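Local coordinates for protein cycloalternan-forming enzyme (Listeria monocytogenes serovar 1/2a, PDB 5F7U) that belongs to glycoside hydrolase family 31, combining a TIM-barrel domain and beta-rich flanking domains with a C-terminal carbohydrate-binding module, at residues Ala629-Gly634 against Ile657-Ser662; Leu367-Asn372 against Ile392-Phe397; Thr1003-Ile1008 against Asp1045-Asp1050. The protein carries 1 engineered substitution. All coordinates share one frame; numbering follows the deposited sequence.

Contact 1: Ala629-Gly634 against Ile657-Ser662; sequences AWDMAG and IMQFHS. With GLC (alpha-D-glucopyranose), chain F.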
loop_
_atom_site.group_PDB
_atom_site.type_symbol
_atom_site.label_atom_id
_atom_site.label_comp_id
_atom_site.label_asym_id
_atom_site.label_seq_id
_atom_site.Cartn_x
_atom_site.Cartn_y
_atom_site.Cartn_z
ATOM N N ALA A 629 -4.970 0.122 4.828
ATOM C CA ALA A 629 -5.661 1.047 5.729
ATOM C C ALA A 629 -4.663 1.729 6.642
ATOM O O ALA A 629 -3.532 1.283 6.786
ATOM C CB ALA A 629 -6.658 0.294 6.601
ATOM N N TRP A 630 -5.142 2.770 7.314
ATOM C CA TRP A 630 -4.423 3.362 8.443
ATOM C C TRP A 630 -5.455 3.825 9.456
ATOM O O TRP A 630 -6.635 3.967 9.113
ATOM C CB TRP A 630 -3.511 4.516 7.978
ATOM C CG TRP A 630 -4.245 5.738 7.438
ATOM C CD1 TRP A 630 -5.135 5.774 6.378
ATOM C CD2 TRP A 630 -4.127 7.083 7.905
ATOM N NE1 TRP A 630 -5.593 7.064 6.185
ATOM C CE2 TRP A 630 -4.983 7.891 7.093
ATOM C CE3 TRP A 630 -3.374 7.695 8.917
ATOM C CZ2 TRP A 630 -5.123 9.287 7.290
ATOM C CZ3 TRP A 630 -3.496 9.101 9.103
ATOM C CH2 TRP A 630 -4.372 9.867 8.295
ATOM N N ASP A 631 -5.024 4.031 10.705
ATOM C CA ASP A 631 -5.889 4.640 11.713
ATOM C C ASP A 631 -5.948 6.142 11.414
ATOM O O ASP A 631 -4.997 6.849 11.719
ATOM C CB ASP A 631 -5.311 4.426 13.137
ATOM C CG ASP A 631 -5.081 2.946 13.493
ATOM O OD1 ASP A 631 -5.738 2.054 12.946
ATOM O OD2 ASP A 631 -4.226 2.679 14.365
ATOM N N MET A 632 -7.027 6.616 10.789
ATOM C CA MET A 632 -7.067 8.013 10.332
ATOM C C MET A 632 -6.856 8.963 11.513
ATOM O O MET A 632 -7.471 8.798 12.573
ATOM C CB MET A 632 -8.352 8.329 9.543
ATOM C CG MET A 632 -9.654 8.018 10.257
ATOM S SD MET A 632 -11.001 9.000 9.559
ATOM C CE MET A 632 -10.716 10.498 10.481
ATOM N N ALA A 633 -5.935 9.911 11.330
ATOM C CA ALA A 633 -5.563 10.894 12.364
ATOM C C ALA A 633 -4.827 10.330 13.573
ATOM O O ALA A 633 -4.656 11.049 14.542
ATOM C CB ALA A 633 -6.766 11.750 12.794
ATOM N N GLY A 634 -4.383 9.068 13.500
ATOM C CA GLY A 634 -3.576 8.423 14.570
ATOM C C GLY A 634 -4.462 7.851 15.661
ATOM O O GLY A 634 -5.542 8.384 15.924
ATOM N N ILE A 657 -8.682 1.705 2.044
ATOM C CA ILE A 657 -9.548 1.303 3.164
ATOM C C ILE A 657 -9.618 2.460 4.161
ATOM O O ILE A 657 -8.578 2.980 4.600
ATOM C CB ILE A 657 -9.027 0.027 3.892
ATOM C CG1 ILE A 657 -8.803 -1.173 2.938
ATOM C CG2 ILE A 657 -9.915 -0.340 5.093
ATOM C CD1 ILE A 657 -10.065 -1.764 2.304
ATOM N N MET A 658 -10.836 2.854 4.514
ATOM C CA MET A 658 -11.089 3.988 5.412
ATOM C C MET A 658 -11.506 3.453 6.782
ATOM O O MET A 658 -12.470 2.680 6.880
ATOM C CB MET A 658 -12.207 4.873 4.840
ATOM C CG MET A 658 -12.403 6.179 5.600
ATOM S SD MET A 658 -13.858 7.057 5.008
ATOM C CE MET A 658 -13.609 8.570 5.935
ATOM N N GLN A 659 -10.770 3.843 7.838
ATOM C CA GLN A 659 -10.981 3.241 9.175
ATOM C C GLN A 659 -10.516 4.204 10.267
ATOM O O GLN A 659 -9.391 4.713 10.187
ATOM C CB GLN A 659 -10.172 1.925 9.293
ATOM C CG GLN A 659 -10.317 1.140 10.615
ATOM C CD GLN A 659 -9.086 1.136 11.515
ATOM O OE1 GLN A 659 -9.034 0.354 12.475
ATOM N NE2 GLN A 659 -8.093 1.989 11.235
ATOM N N PHE A 660 -11.366 4.461 11.262
ATOM C CA PHE A 660 -10.911 5.170 12.491
ATOM C C PHE A 660 -10.753 4.193 13.632
ATOM O O PHE A 660 -11.424 3.146 13.669
ATOM C CB PHE A 660 -11.782 6.414 12.871
ATOM C CG PHE A 660 -13.199 6.097 13.319
ATOM C CD1 PHE A 660 -13.458 5.606 14.614
ATOM C CD2 PHE A 660 -14.295 6.345 12.464
ATOM C CE1 PHE A 660 -14.766 5.341 15.032
ATOM C CE2 PHE A 660 -15.608 6.070 12.875
ATOM C CZ PHE A 660 -15.844 5.581 14.170
ATOM N N HIS A 661 -9.874 4.539 14.571
ATOM C CA HIS A 661 -9.495 3.618 15.646
ATOM C C HIS A 661 -8.841 4.415 16.776
ATOM O O HIS A 661 -8.349 5.550 16.565
ATOM C CB HIS A 661 -8.537 2.530 15.084
ATOM C CG HIS A 661 -8.112 1.506 16.092
ATOM N ND1 HIS A 661 -9.003 0.858 16.923
ATOM C CD2 HIS A 661 -6.879 1.042 16.420
ATOM C CE1 HIS A 661 -8.338 0.032 17.720
ATOM N NE2 HIS A 661 -7.047 0.116 17.429
ATOM N N SER A 662 -8.861 3.839 17.980
ATOM C CA SER A 662 -8.219 4.464 19.123
ATOM C C SER A 662 -7.643 3.419 20.064
ATOM O O SER A 662 -8.216 2.348 20.245
ATOM C CB SER A 662 -9.176 5.406 19.873
ATOM O OG SER A 662 -10.370 4.718 20.231
HETATM C C1 GLC F . -2.117 -3.600 18.965
HETATM C C2 GLC F . -2.767 -3.005 17.696
HETATM C C3 GLC F . -3.809 -1.912 18.007
HETATM C C4 GLC F . -4.837 -2.428 19.026
HETATM C C5 GLC F . -4.157 -3.163 20.190
HETATM C C6 GLC F . -5.136 -3.832 21.141
HETATM O O2 GLC F . -1.760 -2.611 16.758
HETATM O O3 GLC F . -4.506 -1.497 16.818
HETATM O O4 GLC F . -5.614 -1.331 19.541
HETATM O O5 GLC F . -3.183 -4.141 19.771
HETATM O O6 GLC F . -4.351 -4.300 22.256
HETATM O O HOH W 1 -8.383 5.347 7.356
HETATM O O HOH W 2 -6.527 -0.563 13.467
HETATM O O HOH W 3 -7.880 6.517 13.980
#
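Strand 629-631 and the weakly bonded strand of about 657-660 run side by side in the same direction, their short axes 18° apart and 5.8 Å at closest approach, before a type II turn from Asp631 to Gly634 turns segment 629-634 out of the strand. Met632 N gives an almost straight bond to Gln659 O at 3.1 Å, in the carbonyl plane. Waters join the backbones elsewhere: one accepts from Gln659 N and lies within donating distance of Trp630 O, another links His661 N to Met632 O. Trp630 N is buried without a partner. Gln659 leaves with CG anti to the backbone N and bends at chi2 (-110°), laying its amide alongside Asp631. Gln659 NE2 donates along a nearly perfect line (178°) to the anti lone pair of Asp631 OD1, 2.9 Å away and in the amide plane. Gln659 NE2 also reaches Trp630 O at 3.2 Å, from above that carbonyl plane and by a more bent path. A third water donates to both Asp631 OD1 and Gln659 OE1, so both ends of the amide are held. His661 extends beside Asp631, its CB 3.6 Å from Asp631 OD1 and OD2 of that carboxylate near the ring plane at its edge. His661 NE2 donates to O4 of GLC (chain F) at 2.9 Å and also bonds O3; the nearby carboxylate may polarise the ring. Apolar contacts flank this polar core: Ala629 CB meets Ile657 CB at 3.6 Å, and Met632 CG lies beside Phe660 CB at 3.7 Å. Helix 642-653 connects the strands in a beta-alpha-beta unit and packs on Trp630 and Met632, while strand 597-599 adjoins the first strand and strand 367-369 the second, as neighbours in the barrel wall.

Contact 2: Leu367-Asn372 against Ile392-Phe397; sequences LWMSAN and IPATGF. With GLC (alpha-D-glucopyranose), chain B.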
loop_
_atom_site.group_PDB
_atom_site.type_symbol
_atom_site.label_atom_id
_atom_site.label_comp_id
_atom_site.label_asym_id
_atom_site.label_seq_id
_atom_site.Cartn_x
_atom_site.Cartn_y
_atom_site.Cartn_z
ATOM N N LEU A 367 -16.749 2.752 5.361
ATOM C CA LEU A 367 -16.045 3.164 6.573
ATOM C C LEU A 367 -16.059 2.049 7.631
ATOM O O LEU A 367 -17.115 1.463 7.889
ATOM C CB LEU A 367 -16.680 4.419 7.177
ATOM C CG LEU A 367 -16.180 4.911 8.550
ATOM C CD1 LEU A 367 -14.712 5.342 8.467
ATOM C CD2 LEU A 367 -17.076 6.067 9.010
ATOM N N TRP A 368 -14.889 1.808 8.231
ATOM C CA TRP A 368 -14.760 0.939 9.396
ATOM C C TRP A 368 -14.693 1.751 10.671
ATOM O O TRP A 368 -13.890 2.674 10.756
ATOM C CB TRP A 368 -13.476 0.126 9.330
ATOM C CG TRP A 368 -13.408 -0.889 8.248
ATOM C CD1 TRP A 368 -13.371 -0.657 6.901
ATOM C CD2 TRP A 368 -13.304 -2.306 8.426
ATOM N NE1 TRP A 368 -13.264 -1.869 6.220
ATOM C CE2 TRP A 368 -13.237 -2.889 7.136
ATOM C CE3 TRP A 368 -13.290 -3.145 9.553
ATOM C CZ2 TRP A 368 -13.129 -4.271 6.935
ATOM C CZ3 TRP A 368 -13.198 -4.553 9.344
ATOM C CH2 TRP A 368 -13.108 -5.084 8.040
ATOM N N MET A 369 -15.521 1.388 11.660
ATOM C CA MET A 369 -15.502 2.037 12.996
ATOM C C MET A 369 -14.864 1.126 14.021
ATOM O O MET A 369 -15.190 -0.056 14.100
ATOM C CB MET A 369 -16.930 2.334 13.463
ATOM C CG MET A 369 -17.753 3.042 12.398
ATOM S SD MET A 369 -19.162 3.937 13.087
ATOM C CE MET A 369 -19.994 2.628 13.992
ATOM N N SER A 370 -13.990 1.687 14.847
ATOM C CA SER A 370 -13.245 0.878 15.815
ATOM C C SER A 370 -12.865 1.776 16.986
ATOM O O SER A 370 -12.659 2.970 16.788
ATOM C CB SER A 370 -11.989 0.301 15.152
ATOM O OG SER A 370 -11.191 -0.428 16.083
ATOM N N ALA A 371 -12.754 1.191 18.179
ATOM C CA ALA A 371 -12.211 1.873 19.372
ATOM C C ALA A 371 -11.922 0.823 20.410
ATOM O O ALA A 371 -12.816 0.044 20.780
ATOM C CB ALA A 371 -13.189 2.912 19.935
ATOM N N ASN A 372 -10.685 0.803 20.909
ATOM C CA ASN A 372 -10.345 -0.189 21.917
ATOM C C ASN A 372 -11.231 -0.073 23.158
ATOM O O ASN A 372 -11.486 -1.081 23.826
ATOM C CB ASN A 372 -8.865 -0.110 22.303
ATOM C CG ASN A 372 -8.435 -1.281 23.156
ATOM O OD1 ASN A 372 -8.328 -1.157 24.392
ATOM N ND2 ASN A 372 -8.216 -2.434 22.520
ATOM N N ILE A 392 -23.923 8.699 9.637
ATOM C CA ILE A 392 -22.636 8.095 9.279
ATOM C C ILE A 392 -22.917 6.645 8.854
ATOM O O ILE A 392 -22.980 5.750 9.708
ATOM C CB ILE A 392 -21.611 8.173 10.452
ATOM C CG1 ILE A 392 -21.435 9.604 10.983
ATOM C CG2 ILE A 392 -20.278 7.524 10.055
ATOM C CD1 ILE A 392 -20.866 10.617 9.983
ATOM N N PRO A 393 -23.089 6.408 7.538
ATOM C CA PRO A 393 -23.428 5.077 7.041
ATOM C C PRO A 393 -22.182 4.174 6.888
ATOM O O PRO A 393 -21.827 3.740 5.790
ATOM C CB PRO A 393 -24.099 5.394 5.710
ATOM C CG PRO A 393 -23.324 6.576 5.215
ATOM C CD PRO A 393 -23.119 7.407 6.449
ATOM N N ALA A 394 -21.557 3.859 8.013
ATOM C CA ALA A 394 -20.390 2.996 8.027
ATOM C C ALA A 394 -20.791 1.574 7.631
ATOM O O ALA A 394 -21.979 1.212 7.692
ATOM C CB ALA A 394 -19.749 3.009 9.420
ATOM N N THR A 395 -19.804 0.769 7.222
ATOM C CA THR A 395 -20.072 -0.627 6.841
ATOM C C THR A 395 -19.272 -1.654 7.632
ATOM O O THR A 395 -19.601 -2.844 7.608
ATOM C CB THR A 395 -19.831 -0.869 5.344
ATOM O OG1 THR A 395 -18.478 -0.540 5.023
ATOM C CG2 THR A 395 -20.805 -0.028 4.501
ATOM N N GLY A 396 -18.215 -1.201 8.309
ATOM C CA GLY A 396 -17.363 -2.112 9.077
ATOM C C GLY A 396 -17.319 -1.729 10.542
ATOM O O GLY A 396 -17.418 -0.558 10.888
ATOM N N PHE A 397 -17.165 -2.732 11.408
ATOM C CA PHE A 397 -17.213 -2.526 12.853
ATOM C C PHE A 397 -16.195 -3.471 13.481
ATOM O O PHE A 397 -16.137 -4.660 13.134
ATOM C CB PHE A 397 -18.625 -2.813 13.393
ATOM C CG PHE A 397 -18.872 -2.269 14.781
ATOM C CD1 PHE A 397 -18.398 -2.930 15.913
ATOM C CD2 PHE A 397 -19.628 -1.107 14.955
ATOM C CE1 PHE A 397 -18.620 -2.408 17.190
ATOM C CE2 PHE A 397 -19.862 -0.581 16.231
ATOM C CZ PHE A 397 -19.363 -1.232 17.351
HETATM C C1 GLC B . -5.002 -3.988 23.512
HETATM C C2 GLC B . -4.100 -4.403 24.683
HETATM C C3 GLC B . -4.116 -5.923 24.889
HETATM C C4 GLC B . -5.545 -6.454 24.990
HETATM C C5 GLC B . -6.307 -6.024 23.728
HETATM C C6 GLC B . -7.736 -6.544 23.638
HETATM O O2 GLC B . -2.752 -4.002 24.427
HETATM O O3 GLC B . -3.380 -6.269 26.068
HETATM O O4 GLC B . -5.508 -7.881 25.110
HETATM O O5 GLC B . -6.307 -4.584 23.637
HETATM O O6 GLC B . -8.532 -5.884 24.628
HETATM O O HOH W 4 -19.323 3.561 4.594
#
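Met369 spans the junction of the two parallel segments. Met369 CB lies 3.9 Å from Gly396 O. Met369 CG, anti to the carbonyl carbon, rests on Ala394 CB at 3.6 Å, and SD stays against the same methyl. A bend at chi3 (-55°) then turns Met369 CE obliquely to the aromatic ring, 3.9 Å from Phe397 CD2. Beside this side chain, backbone bonds pair the segments. Leu367 O takes two donors: Thr395 N lies in its carbonyl plane, whereas Gly396 N, 2.9 Å from Leu367 O, stands above that plane. Two residues further along the strand, Met369 N donates to Gly396 O at 2.8 Å. On the face away from Met369, the Trp368 ring lies over Gly396 CA, which sits 4.0 Å above the ring plane toward its rim; glycine leaves room for the indole there. Trp368 NE1 is held by Ala364 O. The Leu367 and Ile392 side chains cross obliquely, with Leu367 CD2 3.7 Å from Ile392 CG2, and a water bridges Leu367 N to Pro393 O. Beyond the pairing, Asn372 reaches the sugar, with ND2 donating to O5 of GLC (chain B) at 3.1 Å. Helix 377-389 joins the strands in a right-handed beta-alpha-beta crossover, the first unit of the family 31 TIM barrel, with the glycan pocket beyond the C-terminal end of strand 367-369.

Contact 3: Thr1003-Ile1008 against Asp1045-Asp1050; sequences TRTVYI and DFEADD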
loop_
_atom_site.group_PDB
_atom_site.type_symbol
_atom_site.label_atom_id
_atom_site.label_comp_id
_atom_site.label_asym_id
_atom_site.label_seq_id
_atom_site.Cartn_x
_atom_site.Cartn_y
_atom_site.Cartn_z
ATOM N N THR A 1003 -12.598 47.102 -25.507
ATOM C CA THR A 1003 -11.482 46.335 -26.087
ATOM C C THR A 1003 -10.584 45.785 -24.988
ATOM O O THR A 1003 -10.421 46.404 -23.926
ATOM C CB THR A 1003 -10.594 47.141 -27.076
ATOM O OG1 THR A 1003 -9.912 48.179 -26.371
ATOM C CG2 THR A 1003 -11.401 47.760 -28.224
ATOM N N ARG A 1004 -10.021 44.607 -25.253
ATOM C CA ARG A 1004 -8.986 44.007 -24.402
ATOM C C ARG A 1004 -7.845 43.483 -25.264
ATOM O O ARG A 1004 -8.010 43.230 -26.458
ATOM C CB ARG A 1004 -9.547 42.878 -23.528
ATOM C CG ARG A 1004 -10.562 43.307 -22.473
ATOM C CD ARG A 1004 -9.941 44.148 -21.363
ATOM N NE ARG A 1004 -10.929 44.481 -20.335
ATOM C CZ ARG A 1004 -11.842 45.450 -20.433
ATOM N NH1 ARG A 1004 -12.679 45.662 -19.422
ATOM N NH2 ARG A 1004 -11.926 46.217 -21.523
ATOM N N THR A 1005 -6.680 43.334 -24.646
ATOM C CA THR A 1005 -5.503 42.853 -25.342
ATOM C C THR A 1005 -5.286 41.423 -24.878
ATOM O O THR A 1005 -5.432 41.120 -23.684
ATOM C CB THR A 1005 -4.294 43.760 -25.034
ATOM O OG1 THR A 1005 -4.564 45.076 -25.526
ATOM C CG2 THR A 1005 -3.036 43.253 -25.698
ATOM N N VAL A 1006 -4.985 40.536 -25.832
ATOM C CA VAL A 1006 -4.764 39.125 -25.543
ATOM C C VAL A 1006 -3.358 38.738 -26.003
ATOM O O VAL A 1006 -2.915 39.174 -27.066
ATOM C CB VAL A 1006 -5.813 38.217 -26.245
ATOM C CG1 VAL A 1006 -5.780 36.807 -25.643
ATOM C CG2 VAL A 1006 -7.210 38.801 -26.083
ATOM N N TYR A 1007 -2.676 37.926 -25.195
ATOM C CA TYR A 1007 -1.387 37.346 -25.558
ATOM C C TYR A 1007 -1.561 35.841 -25.560
ATOM O O TYR A 1007 -2.004 35.260 -24.555
ATOM C CB TYR A 1007 -0.313 37.732 -24.542
ATOM C CG TYR A 1007 -0.000 39.207 -24.518
ATOM C CD1 TYR A 1007 -0.787 40.102 -23.787
ATOM C CD2 TYR A 1007 1.096 39.709 -25.227
ATOM C CE1 TYR A 1007 -0.485 41.461 -23.759
ATOM C CE2 TYR A 1007 1.413 41.059 -25.196
ATOM C CZ TYR A 1007 0.618 41.930 -24.468
ATOM O OH TYR A 1007 0.938 43.269 -24.460
ATOM N N ILE A 1008 -1.196 35.215 -26.675
ATOM C CA ILE A 1008 -1.255 33.763 -26.802
ATOM C C ILE A 1008 0.182 33.296 -26.909
ATOM O O ILE A 1008 0.841 33.541 -27.929
ATOM C CB ILE A 1008 -2.046 33.308 -28.066
ATOM C CG1 ILE A 1008 -3.442 33.969 -28.153
ATOM C CG2 ILE A 1008 -2.101 31.768 -28.124
ATOM C CD1 ILE A 1008 -4.394 33.593 -27.032
ATOM N N ASP A 1045 -5.376 41.217 -20.990
ATOM C CA ASP A 1045 -4.838 42.430 -20.368
ATOM C C ASP A 1045 -5.754 43.610 -20.641
ATOM O O ASP A 1045 -6.409 43.655 -21.679
ATOM C CB ASP A 1045 -3.500 42.776 -21.030
ATOM C CG ASP A 1045 -2.329 42.533 -20.134
ATOM O OD1 ASP A 1045 -2.384 41.628 -19.264
ATOM O OD2 ASP A 1045 -1.325 43.256 -20.299
ATOM N N PHE A 1046 -5.765 44.581 -19.727
ATOM C CA PHE A 1046 -6.278 45.914 -20.048
ATOM C C PHE A 1046 -5.064 46.816 -20.157
ATOM O O PHE A 1046 -4.393 47.087 -19.167
ATOM C CB PHE A 1046 -7.242 46.416 -18.973
ATOM C CG PHE A 1046 -7.923 47.724 -19.316
ATOM C CD1 PHE A 1046 -7.239 48.943 -19.216
ATOM C CD2 PHE A 1046 -9.252 47.736 -19.727
ATOM C CE1 PHE A 1046 -7.870 50.146 -19.521
ATOM C CE2 PHE A 1046 -9.890 48.937 -20.034
ATOM C CZ PHE A 1046 -9.200 50.136 -19.929
ATOM N N GLU A 1047 -4.764 47.255 -21.369
ATOM C CA GLU A 1047 -3.606 48.107 -21.581
ATOM C C GLU A 1047 -4.017 49.545 -21.857
ATOM O O GLU A 1047 -5.211 49.865 -21.828
ATOM C CB GLU A 1047 -2.708 47.529 -22.662
ATOM C CG GLU A 1047 -2.078 46.238 -22.177
ATOM C CD GLU A 1047 -1.088 45.630 -23.127
ATOM O OE1 GLU A 1047 -0.651 44.505 -22.815
ATOM O OE2 GLU A 1047 -0.749 46.245 -24.166
ATOM N N ALA A 1048 -3.030 50.411 -22.091
ATOM C CA ALA A 1048 -3.283 51.846 -22.265
ATOM C C ALA A 1048 -4.235 52.166 -23.430
ATOM O O ALA A 1048 -5.046 53.085 -23.328
ATOM C CB ALA A 1048 -1.975 52.616 -22.392
ATOM N N ASP A 1049 -4.155 51.388 -24.509
ATOM C CA ASP A 1049 -5.048 51.575 -25.655
ATOM C C ASP A 1049 -6.333 50.721 -25.583
ATOM O O ASP A 1049 -7.009 50.519 -26.595
ATOM C CB ASP A 1049 -4.287 51.385 -26.984
ATOM C CG ASP A 1049 -3.748 49.969 -27.184
ATOM O OD1 ASP A 1049 -3.733 49.137 -26.240
ATOM O OD2 ASP A 1049 -3.323 49.680 -28.323
ATOM N N ASP A 1050 -6.656 50.218 -24.392
ATOM C CA ASP A 1050 -7.904 49.509 -24.177
ATOM C C ASP A 1050 -8.950 50.401 -23.520
ATOM O O ASP A 1050 -8.629 51.467 -22.980
ATOM C CB ASP A 1050 -7.674 48.216 -23.384
ATOM C CG ASP A 1050 -7.058 47.127 -24.229
ATOM O OD1 ASP A 1050 -7.510 46.935 -25.377
ATOM O OD2 ASP A 1050 -6.131 46.453 -23.736
HETATM O O HOH W 5 -9.850 50.660 -27.238
#
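Tyr1007 and Glu1047 reach toward each other tip to tip, ring and carboxylate planes 39° apart, and the phenol OH donates to the syn lone pair of Glu1047 OE1 at 2.6 Å. The Asp1050 carboxylate crosses Thr1005 at about a right angle and Thr1003 obliquely. Thr1005 OG1 donates to the syn lone pair of Asp1050 OD2 at 2.7 Å, Glu1047 N to the anti lone pair of the same oxygen, and Thr1003 OG1 to Asp1050 OD1 at 2.9 Å. This carboxylate thus ties the type I turn 1047-1050 to the strand. Phe1046 stands edge-on to Arg1004: CD2 sits over the centre of the guanidinium, 3.4 Å above its plane, with ring and guanidinium 76° apart. Asp1050 CB covers a face of that ring, while Arg1004 NH1 donates to Ala1052 O. Beneath, Thr1005 and Asp1045 form an antiparallel hydrogen-bonded pair, with Asp1045 N 2.7 Å from Thr1005 O. Several donors would favour a charged Asp1050, whereas the 2.9 Å approach of the acceptors Asp1045 OD2 and Glu1047 OE1 suggests a raised pKa for one of them.

How the contacts relate
Contacts 1 and 2 belong to one barrel: strands 657-660 and 367-369, the last and the first, are neighbours in it, and Met658 O lies 2.9 Å from Trp368 N where they close the ring. Their centres are 10 Å apart. Both send one residue to the same glycan pocket, His661 from contact 1 and Asn372 from contact 2, and the two sugars they bind are joined, O6 of GLC (chain F) lying 1.4 Å from C1 of GLC (chain B). Contact 3, in the carbohydrate-binding module, is remote: its centre is 53 Å from that of contact 1 and 57 Å from that of contact 2. The side chain of Arg1004 is about 7 Å from a separate bound GLC.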